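Local coordinates for tyrosine recombinase XerH (Helicobacter pylori, PDB 5JJV), which cuts and rejoins recombining DNA molecules as a site-specific tyrosine recombinase and takes part in chromosome segregation, at residues T211-N216 against I235-K240. Sequence-based numbering, arbitrary orientation.
Sequences TGMRSN and ILIKGK. With nucleotides of chain D; nucleotides of chain C.
R214 and K240, both predicted active-site residues of this tyrosine recombinase catalytic domain, meet where CB of K240 sits over the centre of one guanidinium face of R214, 3.6 Å from CZ, with the two side chains at about a right angle.

Polar partners grip the guanidinium on several sides. From R214, NE gives a nearly straight hydrogen bond (171°, 3.1 Å) to OP1 of DC13 of chain C, a DNA backbone phosphate oxygen in plane at the guanidinium edge; NH2 adds a weak bond to OP2. NH1 forms a salt bridge with E217 and donates to a water that in turn donates to the K240 carbonyl O. K240 lies in the turn between antiparallel strands 232-238 and 244-250; extended beyond CG, it carries NZ past DT8 of chain D to minor-groove acceptors, an adenine N3 and, weakly, O2 of DT7 (3.4 Å). At the start of helix 215-219, the backbone N of N216 donates to OP1 of DT9 of chain D.

Away from the DNA, the packing is apolar. The M213 chain bends at chi3 (-61°), and CG and CE both come 3.7 Å from CD1 of I237; CE also reaches CD1 of I235. The M213 backbone N donates to OG1 of T211, an ST turn at the end of helix 198-211.

The contact thus joins the link between helices 198-211 and 215-219 to strand 232-238, the middle strand of the sheet, with V247 of strand 244-250 alongside I235 and I237.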
# COMPACT_ATOMS: atom_id res chain seq x y z
N THR B 211 10.64 8.36 25.66
CA THR B 211 10.31 8.56 24.25
C THR B 211 10.19 7.25 23.45
O THR B 211 9.57 7.23 22.39
CB THR B 211 11.36 9.45 23.54
OG1 THR B 211 12.61 8.75 23.47
CG2 THR B 211 11.54 10.76 24.30
N GLY B 212 10.77 6.17 23.97
CA GLY B 212 10.76 4.89 23.29
C GLY B 212 11.78 4.84 22.17
O GLY B 212 11.72 4.00 21.27
N MET B 213 12.72 5.77 22.24
CA MET B 213 13.78 5.92 21.25
C MET B 213 14.66 4.67 21.15
O MET B 213 14.98 4.06 22.17
CB MET B 213 14.63 7.14 21.61
CG MET B 213 15.38 7.77 20.47
SD MET B 213 16.21 9.28 20.99
CE MET B 213 14.82 10.27 21.53
N ARG B 214 15.03 4.29 19.93
CA ARG B 214 15.97 3.19 19.74
C ARG B 214 17.35 3.55 20.29
O ARG B 214 17.63 4.73 20.54
CB ARG B 214 16.09 2.82 18.26
CG ARG B 214 14.86 2.16 17.65
CD ARG B 214 15.18 1.63 16.26
NE ARG B 214 14.02 1.05 15.58
CZ ARG B 214 13.18 1.74 14.82
NH1 ARG B 214 13.35 3.04 14.64
NH2 ARG B 214 12.15 1.13 14.24
N SER B 215 18.20 2.55 20.47
CA SER B 215 19.52 2.75 21.05
C SER B 215 20.37 3.71 20.23
O SER B 215 20.84 4.73 20.74
CB SER B 215 20.25 1.41 21.20
OG SER B 215 19.59 0.57 22.12
N ASN B 216 20.56 3.40 18.95
CA ASN B 216 21.40 4.21 18.08
C ASN B 216 20.79 5.59 17.84
O ASN B 216 21.51 6.58 17.67
CB ASN B 216 21.63 3.50 16.74
CG ASN B 216 22.83 4.05 15.99
OD1 ASN B 216 22.71 4.50 14.85
ND2 ASN B 216 23.99 4.01 16.63
N ILE B 235 11.74 16.54 19.46
CA ILE B 235 13.00 15.95 19.03
C ILE B 235 12.89 15.30 17.65
O ILE B 235 12.06 14.41 17.44
CB ILE B 235 13.49 14.88 20.02
CG1 ILE B 235 13.37 15.40 21.46
CG2 ILE B 235 14.92 14.47 19.71
CD1 ILE B 235 13.61 14.33 22.50
N LEU B 236 13.71 15.75 16.71
CA LEU B 236 13.78 15.14 15.40
C LEU B 236 14.70 13.92 15.42
O LEU B 236 15.85 14.02 15.86
CB LEU B 236 14.25 16.14 14.34
CG LEU B 236 13.23 17.21 13.94
CD1 LEU B 236 13.80 18.10 12.84
CD2 LEU B 236 11.93 16.56 13.49
N ILE B 237 14.19 12.79 14.95
CA ILE B 237 14.95 11.54 14.98
C ILE B 237 15.18 10.96 13.60
O ILE B 237 14.22 10.67 12.87
CB ILE B 237 14.23 10.48 15.84
CG1 ILE B 237 14.10 10.94 17.29
CG2 ILE B 237 14.98 9.15 15.77
CD1 ILE B 237 13.42 9.92 18.17
N LYS B 238 16.44 10.79 13.23
CA LYS B 238 16.80 10.00 12.06
C LYS B 238 16.80 8.53 12.46
O LYS B 238 17.76 8.05 13.06
CB LYS B 238 18.16 10.42 11.51
CG LYS B 238 18.62 9.64 10.28
CD LYS B 238 19.94 10.19 9.75
CE LYS B 238 20.42 9.43 8.52
NZ LYS B 238 20.86 8.04 8.84
N GLY B 239 15.72 7.83 12.14
CA GLY B 239 15.51 6.48 12.63
C GLY B 239 16.05 5.37 11.76
O GLY B 239 16.76 5.61 10.78
N LYS B 240 15.71 4.14 12.13
CA LYS B 240 16.12 2.95 11.40
C LYS B 240 15.63 3.00 9.95
O LYS B 240 14.48 3.35 9.70
CB LYS B 240 15.60 1.69 12.10
CG LYS B 240 15.86 0.39 11.36
CD LYS B 240 15.19 -0.78 12.06
CE LYS B 240 15.41 -2.08 11.30
NZ LYS B 240 14.65 -3.20 11.92
P DT D 9 20.03 0.20 16.99
OP1 DT D 9 19.52 1.40 17.69
OP2 DT D 9 21.43 0.15 16.51
O5' DT D 9 19.79 -1.07 17.93
C5' DT D 9 18.50 -1.32 18.45
C4' DT D 9 18.46 -2.65 19.17
O4' DT D 9 18.85 -3.71 18.25
C3' DT D 9 19.39 -2.76 20.37
O3' DT D 9 18.68 -3.31 21.48
C2' DT D 9 20.51 -3.68 19.89
C1' DT D 9 19.82 -4.53 18.85
N1 DT D 9 20.74 -5.02 17.78
C2 DT D 9 20.93 -6.37 17.61
O2 DT D 9 20.37 -7.21 18.30
N3 DT D 9 21.80 -6.70 16.61
C4 DT D 9 22.48 -5.83 15.78
O4 DT D 9 23.24 -6.23 14.90
C5 DT D 9 22.24 -4.43 16.01
C7 DT D 9 22.92 -3.40 15.16
C6 DT D 9 21.39 -4.09 16.99
P DC C 13 11.84 -2.06 16.34
OP1 DC C 13 13.31 -1.91 16.22
OP2 DC C 13 10.94 -0.92 16.00
P DT D 8 19.97 0.73 10.11
OP1 DT D 8 19.55 2.14 10.27
OP2 DT D 8 21.17 0.41 9.32
O5' DT D 8 20.15 0.08 11.56
C5' DT D 8 19.34 0.54 12.63
C4' DT D 8 18.76 -0.62 13.42
O4' DT D 8 18.83 -1.84 12.68
C3' DT D 8 19.48 -0.95 14.71
O3' DT D 8 19.07 -0.07 15.73
C2' DT D 8 19.02 -2.39 14.98
C1' DT D 8 18.63 -2.91 13.59
N1 DT D 8 19.42 -4.10 13.15
C2 DT D 8 19.27 -5.29 13.83
O2 DT D 8 18.51 -5.43 14.78
N3 DT D 8 20.03 -6.33 13.36
C4 DT D 8 20.91 -6.29 12.30
O4 DT D 8 21.55 -7.28 11.95
C5 DT D 8 21.03 -5.02 11.63
C7 DT D 8 21.95 -4.86 10.46
C6 DT D 8 20.28 -3.99 12.08
P DT D 7 18.56 -1.56 4.06
OP1 DT D 7 18.27 -0.17 3.64
OP2 DT D 7 19.82 -2.21 3.63
O5' DT D 7 18.48 -1.63 5.65
C5' DT D 7 17.33 -1.15 6.32
C4' DT D 7 17.48 -1.27 7.82
O4' DT D 7 17.26 -2.64 8.23
C3' DT D 7 18.86 -0.88 8.35
O3' DT D 7 18.71 -0.06 9.50
C2' DT D 7 19.50 -2.23 8.70
C1' DT D 7 18.28 -3.03 9.12
N1 DT D 7 18.47 -4.50 9.02
C2 DT D 7 17.99 -5.30 10.03
O2 DT D 7 17.42 -4.86 11.01
N3 DT D 7 18.20 -6.65 9.84
C4 DT D 7 18.83 -7.25 8.77
O4 DT D 7 18.97 -8.47 8.70
C5 DT D 7 19.31 -6.36 7.75
C7 DT D 7 20.01 -6.90 6.54
C6 DT D 7 19.10 -5.04 7.92
O HOH W 1 12.44 4.05 11.82